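Local coordinates for CurH (Lyngbya majuscula, PDB 3KG7), which is the dehydratase domain of the CurH module of the curacin polyketide synthase and probably removes water from a β-hydroxyacyl intermediate to give an enoyl product, at residues I71-L77 and Q117-M122; P50-A56 and I200-D206; A174-E178 and R210-D214. One frame throughout, in Å; residues are numbered along the deposited sequence.

In the fold
The three contacts run through the double hotdog from the first half to the second. Contact 2 is fully buried near the chain's centre, where helix 52-62 of the first hotdog meets helix 202-207 of the second; mostly aliphatic side chains, with a few oxygens, pack without hydrogen bonds between the segments. Contact 1, partly buried, relies on hydrogen bonds joining strands 66-73 and 117-124. The two touch largely through Y54, whose ring packs on A120 and hydroxyl on L77 and H119, and where the F73 ring meets G51 O. Contact 3, about 28 Å from contact 1 between centres but on the same large antiparallel sheet, is again partly buried; there a loop packs against strand 171-176.

Contact 1. Residues I71-L77 and Q117-M122; sequences INFQQPL and QQHASM
Residues 71-73 and 117-122, extended apart from the bulge at H119, run antiparallel in the hotdog sheet, their axes 4.7 Å apart at 167°. N72 and S121 form a hydrogen-bonded pair, N72 N to S121 O 2.9 Å and S121 N to N72 O 3.0 Å; F73-A120, the last bridge, is non-hydrogen-bonded. Just beyond, Q74 N still donates to H119 O (3.0 Å). H119 (psi -29°) and A120 form a classic beta bulge opposite V105, while Q74 (psi -128°) turns out of the strand. With chi1 m, the H119 ring has both nitrogens satisfied: ND1 donates to Q75 O at 2.6 Å, and NE2 bonds S107 OG. L77 CB lies over the face of the H119 ring, 3.8 Å from its centroid, a CH-pi contact. Q118 NE2 donates to A120 O (3.1 Å). Strand 66-73 is flanked on its other edge by strand 225-236 (I71 with V231, F73 with W229) and strand 117-124 by strand 101-109; Y54 of helix 52-62 packs on L77, H119 and A120.

Contact 2. Residues P50-A56 and I200-D206; sequences PGVSYIA and IHPVLID
In this double hotdog fold the helices of the two halves meet here: 52-56 crosses 202-206 at 124°, axes 8.3 Å apart, with S53 and P202 closest in backbone (CA-CA 4.1 Å). V52 and A56, one turn apart, both point toward the second helix. In the m rotamer, V52 puts CG2 3.7 Å from I205 CG2 and 3.6 Å from D206 CA. The small A56 lets the chain come close: its CB lies 3.3 Å from I200 O and 3.6 Å from P202 CD. I205 is extended (chi1 t, chi2 t), so CD1 reaches I55 CG2 at 4.3 Å, and M234 of strand 225-236 packs on both isoleucines. H201, chi1 t, N-caps helix 202-207, its ND1 accepting from V203 N at 3.1 Å. D206, chi1 t, brings OD1 to 3.6 Å from P50 CB; H41 touches both P50 and D206. Double-hotdog dehydratases pair a histidine of one hotdog with an aspartate of the other at the active site, and the proximity of H41 and D206 is consistent with this. S53, chi1 m, turns OG back to donate to P50 O at 2.7 Å, while the same OG lies 3.3 Å from P202 CB.

Contact 3. Residues A174-E178 and R210-D214; sequences AWIGE and RLTPD
Three residues, I176, L211 and P213, bury nearly equal areas (55 to 57 Å² each) and account for most of the contact. Residues 174-176 end a beta strand and 210-214 form an irregular loop. The two run roughly alongside each other in the same sense and draw closer, the CA-CA distance falling from 8.2 Å at A174-L211 to 6.0 Å at E178-P213. L211 and T212 have extended backbone angles, so the loop follows the strand, yet the gap is too wide for a ladder and the segments share no hydrogen bond; side chains fill the space.

I176 points its CB toward the loop. With chi1 t and chi2 p, its CD1 settles 4.0 Å from L211 CD1 and 3.4 Å from both T212 O and P213 O, resting against two successive carbonyl oxygens of the loop. L211, with the same t, p combination, points back: its CD2 meets W175 O at 3.4 Å and A174 CB at 4.2 Å. Along the strand, A174 and I176 direct CB toward the loop and W175 directs it away. P213 (phi -41°, psi -30°) bends the loop where the strand has ended, and its CB lies 4.0 Å from E178 O.

The contact thus packs the loop between helix 202-207 and strand 225-236 against strand 171-176, within the second hotdog. D214 anchors the loop further, by a salt bridge to R261 and a bond from S252 N. Strand 171-176 lies between 181-186, where W175 pairs with L182, and the short outer strand 146-147, with L153 of helix 150-159 packing on both A174 and L211.

Contact 1. Residues I71-L77 and Q117-M122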
# COMPACT_ATOMS: atom_id res chain seq x y z
N ILE C 71 -13.15 14.04 14.45
CA ILE C 71 -12.75 12.67 14.76
C ILE C 71 -13.99 11.88 15.13
O ILE C 71 -14.77 12.31 15.98
CB ILE C 71 -11.73 12.63 15.92
CG1 ILE C 71 -10.49 13.47 15.59
CG2 ILE C 71 -11.34 11.17 16.22
CD1 ILE C 71 -9.72 13.95 16.81
N ASN C 72 -14.17 10.73 14.48
CA ASN C 72 -15.25 9.80 14.84
C ASN C 72 -14.75 8.38 15.06
O ASN C 72 -13.86 7.89 14.35
CB ASN C 72 -16.34 9.77 13.77
CG ASN C 72 -16.80 11.16 13.36
OD1 ASN C 72 -16.05 11.89 12.70
ND2 ASN C 72 -18.02 11.51 13.74
N PHE C 73 -15.32 7.73 16.06
CA PHE C 73 -15.04 6.32 16.30
C PHE C 73 -16.28 5.51 15.97
O PHE C 73 -17.38 5.80 16.44
CB PHE C 73 -14.60 6.07 17.73
CG PHE C 73 -13.65 7.09 18.26
CD1 PHE C 73 -12.39 7.25 17.69
CD2 PHE C 73 -14.02 7.91 19.32
CE1 PHE C 73 -11.52 8.21 18.17
CE2 PHE C 73 -13.14 8.88 19.82
CZ PHE C 73 -11.88 9.03 19.24
N GLN C 74 -16.09 4.49 15.14
CA GLN C 74 -17.14 3.57 14.77
C GLN C 74 -17.04 2.34 15.69
O GLN C 74 -16.99 2.49 16.92
CB GLN C 74 -17.03 3.21 13.29
CG GLN C 74 -17.22 4.39 12.32
CD GLN C 74 -16.03 5.35 12.28
OE1 GLN C 74 -14.92 4.96 11.93
NE2 GLN C 74 -16.26 6.61 12.62
N GLN C 75 -17.00 1.14 15.12
CA GLN C 75 -16.86 -0.05 15.95
C GLN C 75 -15.43 -0.18 16.51
O GLN C 75 -14.46 0.20 15.85
CB GLN C 75 -17.32 -1.33 15.24
CG GLN C 75 -17.17 -1.33 13.73
CD GLN C 75 -18.09 -2.35 13.06
OE1 GLN C 75 -18.78 -3.13 13.73
NE2 GLN C 75 -18.10 -2.35 11.73
N PRO C 76 -15.32 -0.65 17.76
CA PRO C 76 -14.01 -0.87 18.38
C PRO C 76 -13.21 -2.01 17.75
O PRO C 76 -13.80 -2.97 17.24
CB PRO C 76 -14.37 -1.23 19.83
CG PRO C 76 -15.77 -1.68 19.79
CD PRO C 76 -16.43 -0.94 18.68
N LEU C 77 -11.89 -1.89 17.79
CA LEU C 77 -10.99 -3.00 17.49
C LEU C 77 -10.76 -3.74 18.80
O LEU C 77 -10.10 -3.23 19.70
CB LEU C 77 -9.67 -2.48 16.92
CG LEU C 77 -8.78 -3.43 16.09
CD1 LEU C 77 -7.80 -2.62 15.27
CD2 LEU C 77 -8.03 -4.43 16.94
N GLN C 117 -13.62 -3.76 8.72
CA GLN C 117 -14.40 -2.99 9.68
C GLN C 117 -13.69 -1.68 9.91
O GLN C 117 -12.48 -1.66 10.11
CB GLN C 117 -14.50 -3.74 11.01
CG GLN C 117 -15.14 -5.14 10.92
CD GLN C 117 -15.29 -5.80 12.29
OE1 GLN C 117 -15.61 -5.15 13.29
NE2 GLN C 117 -15.07 -7.11 12.33
N GLN C 118 -14.43 -0.57 9.90
CA GLN C 118 -13.83 0.73 10.16
C GLN C 118 -13.89 1.05 11.65
O GLN C 118 -14.89 0.79 12.32
CB GLN C 118 -14.49 1.82 9.32
CG GLN C 118 -13.58 3.03 9.07
CD GLN C 118 -14.30 4.20 8.42
OE1 GLN C 118 -15.23 4.02 7.63
NE2 GLN C 118 -13.88 5.42 8.77
N HIS C 119 -12.82 1.64 12.17
CA HIS C 119 -12.75 1.97 13.58
C HIS C 119 -12.71 3.48 13.82
O HIS C 119 -13.19 3.96 14.85
CB HIS C 119 -11.56 1.26 14.22
CG HIS C 119 -11.59 -0.22 14.03
ND1 HIS C 119 -12.51 -1.04 14.65
CD2 HIS C 119 -10.82 -1.03 13.27
CE1 HIS C 119 -12.31 -2.29 14.28
NE2 HIS C 119 -11.28 -2.31 13.45
N ALA C 120 -12.15 4.21 12.86
CA ALA C 120 -11.98 5.65 13.02
C ALA C 120 -11.90 6.43 11.70
O ALA C 120 -11.47 5.90 10.67
CB ALA C 120 -10.75 5.94 13.87
N SER C 121 -12.33 7.69 11.76
CA SER C 121 -12.12 8.65 10.68
C SER C 121 -11.79 10.00 11.29
O SER C 121 -12.26 10.31 12.39
CB SER C 121 -13.37 8.77 9.81
OG SER C 121 -14.50 9.10 10.60
N MSE C 122 -11.00 10.79 10.59
CA MSE C 122 -10.69 12.16 11.01
C MSE C 122 -9.99 12.94 9.90
O MSE C 122 -9.61 12.36 8.88
CB MSE C 122 -9.83 12.17 12.28
CG MSE C 122 -8.42 11.67 12.07
SE MSE C 122 -7.75 10.68 13.62
CE MSE C 122 -8.96 9.14 13.53

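Contact 2. Residues P50-A56 and I200-D206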
# COMPACT_ATOMS: atom_id res chain seq x y z
N PRO C 50 -8.72 1.78 22.85
CA PRO C 50 -9.51 3.00 23.00
C PRO C 50 -9.34 3.93 21.78
O PRO C 50 -8.24 4.04 21.20
CB PRO C 50 -8.96 3.63 24.28
CG PRO C 50 -7.57 3.10 24.37
CD PRO C 50 -7.62 1.71 23.82
N GLY C 51 -10.44 4.58 21.41
CA GLY C 51 -10.52 5.44 20.23
C GLY C 51 -9.40 6.43 20.06
O GLY C 51 -8.86 6.59 18.96
N VAL C 52 -9.02 7.11 21.15
CA VAL C 52 -7.96 8.12 21.08
C VAL C 52 -6.61 7.61 20.53
O VAL C 52 -5.76 8.40 20.12
CB VAL C 52 -7.76 8.91 22.41
CG1 VAL C 52 -9.02 9.71 22.75
CG2 VAL C 52 -7.34 7.99 23.56
N SER C 53 -6.43 6.29 20.51
CA SER C 53 -5.22 5.67 19.96
C SER C 53 -5.00 6.05 18.51
O SER C 53 -3.87 6.24 18.07
CB SER C 53 -5.29 4.14 20.05
OG SER C 53 -5.57 3.74 21.37
N TYR C 54 -6.10 6.15 17.77
CA TYR C 54 -6.01 6.50 16.36
C TYR C 54 -5.55 7.93 16.15
O TYR C 54 -4.86 8.22 15.18
CB TYR C 54 -7.32 6.19 15.64
CG TYR C 54 -7.77 4.78 15.92
CD1 TYR C 54 -6.96 3.69 15.59
CD2 TYR C 54 -8.99 4.52 16.54
CE1 TYR C 54 -7.36 2.39 15.87
CE2 TYR C 54 -9.40 3.23 16.80
CZ TYR C 54 -8.58 2.17 16.47
OH TYR C 54 -8.98 0.89 16.73
N ILE C 55 -5.91 8.82 17.09
CA ILE C 55 -5.41 10.18 17.07
C ILE C 55 -3.90 10.13 17.26
O ILE C 55 -3.15 10.78 16.52
CB ILE C 55 -6.05 11.08 18.16
CG1 ILE C 55 -7.58 10.94 18.15
CG2 ILE C 55 -5.65 12.54 17.92
CD1 ILE C 55 -8.27 11.52 19.37
N ALA C 56 -3.47 9.35 18.25
CA ALA C 56 -2.06 9.12 18.52
C ALA C 56 -1.34 8.69 17.26
O ALA C 56 -0.29 9.24 16.92
CB ALA C 56 -1.91 8.06 19.57
N ILE C 200 2.83 11.19 21.20
CA ILE C 200 2.01 10.77 22.34
C ILE C 200 1.48 9.36 22.13
O ILE C 200 0.84 9.07 21.12
CB ILE C 200 0.85 11.76 22.62
CG1 ILE C 200 0.19 11.48 23.97
CG2 ILE C 200 -0.19 11.75 21.50
CD1 ILE C 200 -0.76 12.58 24.43
N HIS C 201 1.78 8.47 23.07
CA HIS C 201 1.31 7.11 22.99
C HIS C 201 -0.18 7.05 23.29
O HIS C 201 -0.66 7.80 24.15
CB HIS C 201 2.05 6.22 23.98
CG HIS C 201 1.81 4.76 23.77
ND1 HIS C 201 0.78 4.08 24.40
CD2 HIS C 201 2.43 3.86 22.98
CE1 HIS C 201 0.79 2.82 24.01
NE2 HIS C 201 1.78 2.66 23.15
N PRO C 202 -0.92 6.16 22.60
CA PRO C 202 -2.33 5.90 22.88
C PRO C 202 -2.69 5.93 24.36
O PRO C 202 -3.62 6.63 24.75
CB PRO C 202 -2.52 4.49 22.33
CG PRO C 202 -1.61 4.44 21.15
CD PRO C 202 -0.43 5.33 21.47
N VAL C 203 -1.95 5.20 25.19
CA VAL C 203 -2.21 5.16 26.63
C VAL C 203 -2.17 6.55 27.28
O VAL C 203 -3.08 6.92 28.02
CB VAL C 203 -1.24 4.20 27.34
CG1 VAL C 203 -1.30 4.36 28.85
CG2 VAL C 203 -1.54 2.76 26.92
N LEU C 204 -1.13 7.32 26.97
CA LEU C 204 -0.98 8.66 27.53
C LEU C 204 -2.11 9.59 27.13
O LEU C 204 -2.58 10.38 27.95
CB LEU C 204 0.36 9.25 27.11
CG LEU C 204 1.62 8.56 27.63
CD1 LEU C 204 2.84 9.01 26.79
CD2 LEU C 204 1.82 8.84 29.10
N ILE C 205 -2.53 9.53 25.87
CA ILE C 205 -3.66 10.37 25.45
C ILE C 205 -4.95 9.84 26.07
O ILE C 205 -5.84 10.63 26.42
CB ILE C 205 -3.74 10.64 23.90
CG1 ILE C 205 -4.79 11.73 23.61
CG2 ILE C 205 -3.98 9.37 23.09
CD1 ILE C 205 -4.81 12.22 22.16
N ASP C 206 -5.04 8.53 26.26
CA ASP C 206 -6.22 7.99 26.93
C ASP C 206 -6.33 8.44 28.36
O ASP C 206 -7.42 8.74 28.83
CB ASP C 206 -6.30 6.47 26.89
CG ASP C 206 -7.66 5.99 27.34
OD1 ASP C 206 -8.64 6.35 26.66
OD2 ASP C 206 -7.75 5.32 28.40

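Contact 3. Residues A174-E178 and R210-D214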
# COMPACT_ATOMS: atom_id res chain seq x y z
N ALA C 174 -4.42 12.40 41.28
CA ALA C 174 -5.65 13.04 40.83
C ALA C 174 -6.17 14.06 41.84
O ALA C 174 -6.15 13.82 43.05
CB ALA C 174 -6.71 12.00 40.54
N TRP C 175 -6.61 15.22 41.35
CA TRP C 175 -7.25 16.23 42.19
C TRP C 175 -8.64 16.56 41.65
O TRP C 175 -8.89 16.44 40.45
CB TRP C 175 -6.40 17.49 42.25
CG TRP C 175 -5.03 17.32 42.86
CD1 TRP C 175 -4.68 17.50 44.17
CD2 TRP C 175 -3.82 16.95 42.18
NE1 TRP C 175 -3.34 17.27 44.35
CE2 TRP C 175 -2.79 16.92 43.14
CE3 TRP C 175 -3.51 16.64 40.84
CZ2 TRP C 175 -1.46 16.60 42.81
CZ3 TRP C 175 -2.19 16.32 40.52
CH2 TRP C 175 -1.19 16.30 41.50
N ILE C 176 -9.53 16.99 42.54
CA ILE C 176 -10.90 17.33 42.16
C ILE C 176 -11.42 18.58 42.89
O ILE C 176 -11.21 18.75 44.09
CB ILE C 176 -11.87 16.12 42.37
CG1 ILE C 176 -13.20 16.33 41.63
CG2 ILE C 176 -12.09 15.81 43.86
CD1 ILE C 176 -13.13 15.97 40.17
N GLY C 177 -12.08 19.45 42.13
CA GLY C 177 -12.80 20.58 42.69
C GLY C 177 -14.27 20.46 42.32
O GLY C 177 -14.69 19.45 41.74
N GLU C 178 -15.05 21.49 42.64
CA GLU C 178 -16.46 21.51 42.27
C GLU C 178 -16.64 21.85 40.79
O GLU C 178 -17.55 21.34 40.13
CB GLU C 178 -17.24 22.47 43.15
CG GLU C 178 -17.38 21.99 44.58
CD GLU C 178 -18.40 22.77 45.35
OE1 GLU C 178 -18.71 23.92 44.95
OE2 GLU C 178 -18.90 22.25 46.38
N ARG C 210 -9.56 10.59 31.57
CA ARG C 210 -10.03 9.77 32.68
C ARG C 210 -10.72 10.51 33.83
O ARG C 210 -11.24 9.87 34.75
CB ARG C 210 -8.88 8.91 33.23
CG ARG C 210 -8.48 7.77 32.33
CD ARG C 210 -7.26 7.04 32.86
NE ARG C 210 -6.67 6.19 31.83
CZ ARG C 210 -5.55 5.48 31.98
NH1 ARG C 210 -4.89 5.48 33.13
NH2 ARG C 210 -5.09 4.75 30.97
N LEU C 211 -10.73 11.85 33.80
CA LEU C 211 -11.33 12.61 34.91
C LEU C 211 -12.04 13.90 34.49
O LEU C 211 -11.58 14.63 33.60
CB LEU C 211 -10.30 12.90 36.00
CG LEU C 211 -10.73 13.61 37.30
CD1 LEU C 211 -11.73 12.79 38.11
CD2 LEU C 211 -9.52 13.96 38.15
N THR C 212 -13.16 14.15 35.17
CA THR C 212 -13.99 15.32 34.97
C THR C 212 -14.42 15.74 36.37
O THR C 212 -14.56 14.87 37.23
CB THR C 212 -15.24 14.97 34.14
OG1 THR C 212 -14.96 13.88 33.25
CG2 THR C 212 -15.71 16.16 33.33
N PRO C 213 -14.62 17.06 36.61
CA PRO C 213 -15.16 17.58 37.88
C PRO C 213 -16.32 16.74 38.47
O PRO C 213 -16.47 16.68 39.70
CB PRO C 213 -15.68 18.97 37.50
CG PRO C 213 -14.78 19.40 36.40
CD PRO C 213 -14.31 18.17 35.68
N ASP C 214 -17.09 16.11 37.60
CA ASP C 214 -18.30 15.37 37.97
C ASP C 214 -18.23 13.90 37.57
O ASP C 214 -19.17 13.36 36.99
CB ASP C 214 -19.52 16.03 37.32
CG ASP C 214 -19.44 16.03 35.80
OD1 ASP C 214 -18.46 16.58 35.24
OD2 ASP C 214 -20.35 15.47 35.16